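PDB 1YUZ: nigerythrin from Desulfovibrio vulgaris subsp. vulgaris, which shows NADH peroxidase activity in vitro and carries a hemerythrin-like two-iron centre in a helical bundle and a rubredoxin-like iron site. Local coordinates for residues A36-E40 / E118-Y123; A45-F50 / V96-A101; Y123-I127 / F142-K146. All blocks are in the same frame, centred on the assembly; numbering follows the deposited sequence.

In the fold
Helix 29-56 comes first in the chain and supplies the first segment of two contacts. Contact 1 brings its residues 36-40 against residues 118-123 of helix 104-132, closing a large loop that takes in helix 60-87. Within that loop lies contact 2, where residues 45-50, further along the same helix, meet residues 96-101 of the crossover connection between helices 60-87 and 104-132; the two centres are about 17 Å apart. Contact 3 follows in series, pairing residues 123-127 with residues 142-146 of helix 136-161. It shares Tyr123 with contact 1, so the iron ligands and the aromatic packing adjoin, while contact 2 lies on the opposite side of the chain's centre from contact 3.

Contact 1. Residues A36-E40 / E118-Y123; sequences AIAGE and ETSDMY. With FE (Fe (III) ion), chain F.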
# COMPACT_ATOMS: atom_id res chain seq x y z
N ALA B 36 10.07 -19.28 1.75
CA ALA B 36 8.95 -18.61 1.09
C ALA B 36 7.68 -19.43 1.30
O ALA B 36 6.63 -18.88 1.61
CB ALA B 36 9.24 -18.46 -0.39
N ILE B 37 7.78 -20.74 1.14
CA ILE B 37 6.61 -21.59 1.32
C ILE B 37 6.10 -21.43 2.75
O ILE B 37 4.89 -21.33 2.97
CB ILE B 37 6.95 -23.08 1.05
CG1 ILE B 37 7.17 -23.27 -0.45
CG2 ILE B 37 5.83 -23.98 1.54
CD1 ILE B 37 7.75 -24.61 -0.82
N ALA B 38 7.01 -21.41 3.71
CA ALA B 38 6.62 -21.25 5.11
C ALA B 38 5.89 -19.92 5.29
O ALA B 38 4.83 -19.87 5.91
CB ALA B 38 7.85 -21.30 6.01
N GLY B 39 6.46 -18.86 4.74
CA GLY B 39 5.85 -17.55 4.85
C GLY B 39 4.49 -17.48 4.19
O GLY B 39 3.56 -16.90 4.74
N GLU B 40 4.37 -18.07 3.01
CA GLU B 40 3.10 -18.06 2.29
C GLU B 40 2.05 -18.91 2.98
O GLU B 40 0.86 -18.63 2.89
CB GLU B 40 3.31 -18.53 0.85
CG GLU B 40 4.26 -17.63 0.06
CD GLU B 40 3.68 -16.24 -0.20
OE1 GLU B 40 2.99 -15.68 0.69
OE2 GLU B 40 3.93 -15.70 -1.29
N GLU B 118 6.90 -8.58 1.36
CA GLU B 118 7.20 -9.64 0.40
C GLU B 118 7.64 -9.13 -0.97
O GLU B 118 8.58 -9.68 -1.56
CB GLU B 118 5.99 -10.57 0.25
CG GLU B 118 5.60 -11.25 1.56
CD GLU B 118 4.47 -12.26 1.41
OE1 GLU B 118 4.41 -12.95 0.37
OE2 GLU B 118 3.65 -12.36 2.33
N THR B 119 7.01 -8.08 -1.45
CA THR B 119 7.34 -7.55 -2.77
C THR B 119 8.59 -6.69 -2.84
O THR B 119 9.24 -6.63 -3.88
CB THR B 119 6.15 -6.74 -3.36
OG1 THR B 119 6.25 -6.72 -4.78
CG2 THR B 119 6.18 -5.30 -2.85
N SER B 120 8.95 -6.04 -1.73
CA SER B 120 10.10 -5.14 -1.73
C SER B 120 11.29 -5.61 -0.91
O SER B 120 12.36 -5.00 -0.96
CB SER B 120 9.68 -3.77 -1.20
OG SER B 120 9.41 -3.84 0.19
N ASP B 121 11.11 -6.69 -0.15
CA ASP B 121 12.18 -7.18 0.70
C ASP B 121 12.45 -8.66 0.48
O ASP B 121 13.46 -9.03 -0.13
CB ASP B 121 11.81 -6.93 2.17
CG ASP B 121 12.94 -7.23 3.12
OD1 ASP B 121 13.73 -8.16 2.84
OD2 ASP B 121 13.02 -6.56 4.17
N MET B 122 11.54 -9.52 0.93
CA MET B 122 11.74 -10.95 0.81
C MET B 122 11.94 -11.50 -0.59
O MET B 122 12.99 -12.09 -0.87
CB MET B 122 10.60 -11.71 1.48
CG MET B 122 10.89 -13.20 1.59
SD MET B 122 9.49 -14.15 2.15
CE MET B 122 8.58 -14.32 0.62
N TYR B 123 10.96 -11.34 -1.47
CA TYR B 123 11.14 -11.89 -2.80
C TYR B 123 12.30 -11.26 -3.55
O TYR B 123 13.06 -11.97 -4.21
CB TYR B 123 9.82 -11.85 -3.58
CG TYR B 123 8.90 -13.00 -3.18
CD1 TYR B 123 7.60 -12.76 -2.73
CD2 TYR B 123 9.34 -14.32 -3.23
CE1 TYR B 123 6.76 -13.80 -2.35
CE2 TYR B 123 8.51 -15.38 -2.85
CZ TYR B 123 7.22 -15.11 -2.42
OH TYR B 123 6.40 -16.15 -2.05
FE FE F . 2.73 -13.91 -0.39
O HOH W 1 1.57 -12.44 0.20
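Tyr123 reaches across the gap between two helices and sets its hydroxyl against the carboxylate of Glu40, with OH 2.6 Å from OE2. Glu40 OE2 lies at the ring edge, in the ring plane, and the carboxylate plane is turned 48° from the ring. This close polar pair may be a hydrogen bond, but the phenol also has Glu80 as a partner, and its single proton is not assigned to either. A bend at chi2 (-67°) turns the Glu40 carboxylate onto the ferric iron, which it chelates through both oxygens: OE1 stands 2.1 Å and OE2 2.3 Å from the metal. Glu118, extended beyond CG, comes from the other helix and binds the iron through OE1 alone, also at 2.1 Å. The two carboxylate planes are 70° apart, and the short approach of Glu40 OE1 to Glu118 OE1 reflects a shared metal rather than a hydrogen bond. Water 1, Glu73 and Glu149 complete the site. Beside it, Met122 CE sits over the centre of the Tyr123 ring, 3.4 Å above its plane, and Ala36 CB packs 4.0 Å from Tyr123 CE2. The helices run roughly antiparallel, with segment axes 12.6 Å apart, leaving room for the metal of this ferritin-like diiron bundle. Tyr123 is thus a second-shell group touching a ligand oxygen, and the iron probably offsets the negative charge of the gathered carboxylates.

Contact 2. Residues A45-F50 / V96-A101; sequences AKYTAF and VAAPSA
Lys46 carries its CG opposite the backbone N (chi1 -170°), which lays the first part of the chain past the Pro99 ring at about a right angle, while Phe50, with chi1 -74°, turns its ring edge toward Ser100 and Ala101. Pro99 is pressed closely onto the helix surface: its CG stands 3.6 Å from Lys46 CA, and its CD lies 3.8 Å from the carbonyl oxygen of Ala45. Before the proline in the chain, Val96 CG2 meets the Ala45 methyl at 3.7 Å. At and beyond it, Ala49 CB lies 3.7 Å from the Pro99 carbonyl oxygen, and the Ala101 methyl comes 3.6 Å from Ala49 O. No hydrogen bond joins the segments; the small side chains at Ala45, Ala49 and Ala101 are consistent with the close approach of an irregular strip of chain. In the ferritin-like four-helix bundle a long crossover connects the second and third helices, and residues 96-101 belong to that connection as it runs along the outside of helix 29-56. Towards Ala101, the Phe50 ring receives Ala101 CB at its edge, 3.9 Å from CD2, and Ser100 O also at the edge, 3.8 Å from CE2. From one turn earlier in the same helix, Lys46 CG covers one face of this ring toward the rim. Beyond its bend at chi3 the lysine turns off toward helix 104-132, where NZ hydrogen-bonds to Ser110.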
# COMPACT_ATOMS: atom_id res chain seq x y z
N ALA B 45 -3.01 -18.67 5.94
CA ALA B 45 -3.76 -18.84 7.18
C ALA B 45 -4.27 -17.48 7.67
O ALA B 45 -5.40 -17.36 8.14
CB ALA B 45 -2.89 -19.49 8.24
N LYS B 46 -3.43 -16.46 7.54
CA LYS B 46 -3.83 -15.13 7.98
C LYS B 46 -4.99 -14.57 7.16
O LYS B 46 -5.97 -14.09 7.72
CB LYS B 46 -2.64 -14.17 7.90
CG LYS B 46 -2.92 -12.84 8.56
CD LYS B 46 -1.69 -11.95 8.64
CE LYS B 46 -1.34 -11.36 7.29
NZ LYS B 46 -0.27 -10.33 7.44
N TYR B 47 -4.88 -14.64 5.84
CA TYR B 47 -5.92 -14.13 4.97
C TYR B 47 -7.21 -14.90 5.11
O TYR B 47 -8.30 -14.33 4.97
CB TYR B 47 -5.43 -14.15 3.53
CG TYR B 47 -4.28 -13.19 3.30
CD1 TYR B 47 -3.50 -13.28 2.15
CD2 TYR B 47 -3.97 -12.20 4.24
CE1 TYR B 47 -2.44 -12.40 1.94
CE2 TYR B 47 -2.91 -11.32 4.03
CZ TYR B 47 -2.16 -11.42 2.88
OH TYR B 47 -1.11 -10.56 2.67
N THR B 48 -7.10 -16.19 5.38
CA THR B 48 -8.28 -17.02 5.56
C THR B 48 -9.00 -16.57 6.84
O THR B 48 -10.22 -16.46 6.86
CB THR B 48 -7.88 -18.50 5.66
OG1 THR B 48 -7.32 -18.91 4.41
CG2 THR B 48 -9.09 -19.38 5.98
N ALA B 49 -8.23 -16.29 7.88
CA ALA B 49 -8.82 -15.82 9.13
C ALA B 49 -9.41 -14.42 8.91
O ALA B 49 -10.50 -14.11 9.40
CB ALA B 49 -7.77 -15.79 10.24
N PHE B 50 -8.69 -13.58 8.18
CA PHE B 50 -9.16 -12.22 7.90
C PHE B 50 -10.47 -12.25 7.12
O PHE B 50 -11.37 -11.44 7.35
CB PHE B 50 -8.12 -11.44 7.10
CG PHE B 50 -6.92 -10.99 7.91
CD1 PHE B 50 -5.90 -10.29 7.29
CD2 PHE B 50 -6.82 -11.25 9.27
CE1 PHE B 50 -4.79 -9.84 8.01
CE2 PHE B 50 -5.72 -10.80 10.00
CZ PHE B 50 -4.70 -10.10 9.37
N VAL B 96 0.37 -24.61 9.42
CA VAL B 96 0.47 -23.67 10.53
C VAL B 96 -0.89 -23.45 11.18
O VAL B 96 -1.92 -23.82 10.62
CB VAL B 96 0.99 -22.30 10.04
CG1 VAL B 96 2.35 -22.47 9.37
CG2 VAL B 96 -0.01 -21.67 9.08
N ALA B 97 -0.87 -22.85 12.36
CA ALA B 97 -2.10 -22.56 13.08
C ALA B 97 -2.63 -21.24 12.55
O ALA B 97 -1.91 -20.46 11.93
CB ALA B 97 -1.82 -22.46 14.57
N ALA B 98 -3.91 -20.99 12.79
CA ALA B 98 -4.54 -19.76 12.35
C ALA B 98 -4.28 -18.65 13.36
O ALA B 98 -4.35 -18.87 14.57
CB ALA B 98 -6.03 -19.97 12.17
N PRO B 99 -3.95 -17.44 12.88
CA PRO B 99 -3.69 -16.30 13.75
C PRO B 99 -5.00 -15.59 14.05
O PRO B 99 -6.04 -15.94 13.49
CB PRO B 99 -2.77 -15.44 12.91
CG PRO B 99 -3.37 -15.61 11.54
CD PRO B 99 -3.65 -17.11 11.47
N SER B 100 -4.96 -14.61 14.94
CA SER B 100 -6.15 -13.84 15.27
C SER B 100 -6.44 -12.83 14.18
O SER B 100 -5.53 -12.34 13.51
CB SER B 100 -5.97 -13.08 16.59
OG SER B 100 -6.24 -13.90 17.71
N ALA B 101 -7.72 -12.53 14.01
CA ALA B 101 -8.16 -11.54 13.04
C ALA B 101 -8.74 -10.42 13.89
O ALA B 101 -9.49 -10.68 14.82
CB ALA B 101 -9.24 -12.12 12.14

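Contact 3. Residues Y123-I127 / F142-K146; sequences YPAFI and FTRAK
Phe142 presents one ring face to Phe126, whose CB forms a CH-pi contact 3.7 Å from the ring centroid and 17° off the normal. A second CH-pi contact runs the other way across the interface: Ala145 CB lies 3.8 Å from the centroid of the Tyr123 ring, over a face. The rings themselves meet obliquely. Phe142 is inclined 44° to Tyr123, with CD2 of the phenylalanine 3.6 Å from CE2 of the tyrosine, and 45° to Phe126, so the three form an aromatic cluster. Aliphatic packing adds to this. Ile127 and Phe142 run alongside one another, pointing oppositely, and Ile127 CG1, opposite its own carbonyl carbon, reaches Phe142 CB at 3.4 Å. Lys146 lends CB to Tyr123 CB at 3.6 Å, while its amine continues to a hydrogen bond between NZ and Tyr160 OH of the second subunit. No hydrogen bond crosses between the segments. Their helices are nearly antiparallel, with segment axes 9.3 Å apart, as successive members of the ferritin-like bundle. Helix 29-56 covers the aromatic cluster, placing Leu33 on Phe142, and Asn32 and Ala35 on Phe126.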
# COMPACT_ATOMS: atom_id res chain seq x y z
N TYR B 123 10.96 -11.34 -1.47
CA TYR B 123 11.14 -11.89 -2.80
C TYR B 123 12.30 -11.26 -3.55
O TYR B 123 13.06 -11.97 -4.21
CB TYR B 123 9.82 -11.85 -3.58
CG TYR B 123 8.90 -13.00 -3.18
CD1 TYR B 123 7.60 -12.76 -2.73
CD2 TYR B 123 9.34 -14.32 -3.23
CE1 TYR B 123 6.76 -13.80 -2.35
CE2 TYR B 123 8.51 -15.38 -2.85
CZ TYR B 123 7.22 -15.11 -2.42
OH TYR B 123 6.40 -16.15 -2.05
N PRO B 124 12.49 -9.93 -3.46
CA PRO B 124 13.64 -9.37 -4.19
C PRO B 124 14.95 -9.99 -3.68
O PRO B 124 15.87 -10.24 -4.46
CB PRO B 124 13.54 -7.88 -3.89
CG PRO B 124 12.06 -7.66 -3.87
CD PRO B 124 11.56 -8.85 -3.05
N ALA B 125 15.03 -10.25 -2.37
CA ALA B 125 16.23 -10.84 -1.79
C ALA B 125 16.44 -12.25 -2.33
O ALA B 125 17.57 -12.64 -2.67
CB ALA B 125 16.11 -10.88 -0.27
N PHE B 126 15.36 -13.02 -2.39
CA PHE B 126 15.43 -14.39 -2.89
C PHE B 126 15.70 -14.42 -4.39
O PHE B 126 16.40 -15.31 -4.87
CB PHE B 126 14.13 -15.12 -2.58
CG PHE B 126 13.91 -15.40 -1.11
CD1 PHE B 126 12.71 -15.94 -0.68
CD2 PHE B 126 14.92 -15.16 -0.18
CE1 PHE B 126 12.50 -16.23 0.66
CE2 PHE B 126 14.72 -15.45 1.17
CZ PHE B 126 13.51 -15.98 1.59
N ILE B 127 15.13 -13.47 -5.12
CA ILE B 127 15.35 -13.40 -6.56
C ILE B 127 16.83 -13.14 -6.82
O ILE B 127 17.45 -13.79 -7.66
CB ILE B 127 14.51 -12.28 -7.20
CG1 ILE B 127 13.03 -12.65 -7.13
CG2 ILE B 127 14.95 -12.04 -8.64
CD1 ILE B 127 12.10 -11.52 -7.50
N PHE B 142 10.00 -16.93 -8.08
CA PHE B 142 10.05 -15.82 -7.14
C PHE B 142 9.58 -14.52 -7.78
O PHE B 142 8.97 -13.68 -7.13
CB PHE B 142 11.48 -15.65 -6.61
CG PHE B 142 11.91 -16.70 -5.62
CD1 PHE B 142 13.24 -17.10 -5.56
CD2 PHE B 142 11.00 -17.25 -4.71
CE1 PHE B 142 13.66 -18.03 -4.62
CE2 PHE B 142 11.42 -18.18 -3.76
CZ PHE B 142 12.76 -18.57 -3.71
N THR B 143 9.89 -14.35 -9.06
CA THR B 143 9.48 -13.16 -9.80
C THR B 143 7.97 -13.10 -9.91
O THR B 143 7.36 -12.06 -9.66
CB THR B 143 10.09 -13.14 -11.21
OG1 THR B 143 11.49 -12.86 -11.12
CG2 THR B 143 9.42 -12.09 -12.08
N ARG B 144 7.35 -14.21 -10.30
CA ARG B 144 5.90 -14.25 -10.44
C ARG B 144 5.23 -13.92 -9.12
O ARG B 144 4.29 -13.12 -9.08
CB ARG B 144 5.44 -15.63 -10.93
CG ARG B 144 5.70 -15.89 -12.41
CD ARG B 144 4.57 -16.70 -13.05
NE ARG B 144 4.74 -16.88 -14.49
CZ ARG B 144 4.87 -15.88 -15.36
NH1 ARG B 144 4.84 -14.62 -14.93
NH2 ARG B 144 5.03 -16.12 -16.65
N ALA B 145 5.70 -14.52 -8.03
CA ALA B 145 5.12 -14.26 -6.72
C ALA B 145 5.30 -12.78 -6.35
O ALA B 145 4.35 -12.12 -5.95
CB ALA B 145 5.78 -15.15 -5.66
N LYS B 146 6.53 -12.28 -6.50
CA LYS B 146 6.86 -10.90 -6.18
C LYS B 146 5.94 -9.90 -6.87
O LYS B 146 5.46 -8.95 -6.24
CB LYS B 146 8.33 -10.63 -6.57
CG LYS B 146 8.82 -9.20 -6.39
CD LYS B 146 8.58 -8.35 -7.63
CE LYS B 146 9.25 -6.98 -7.53
NZ LYS B 146 8.55 -6.07 -6.58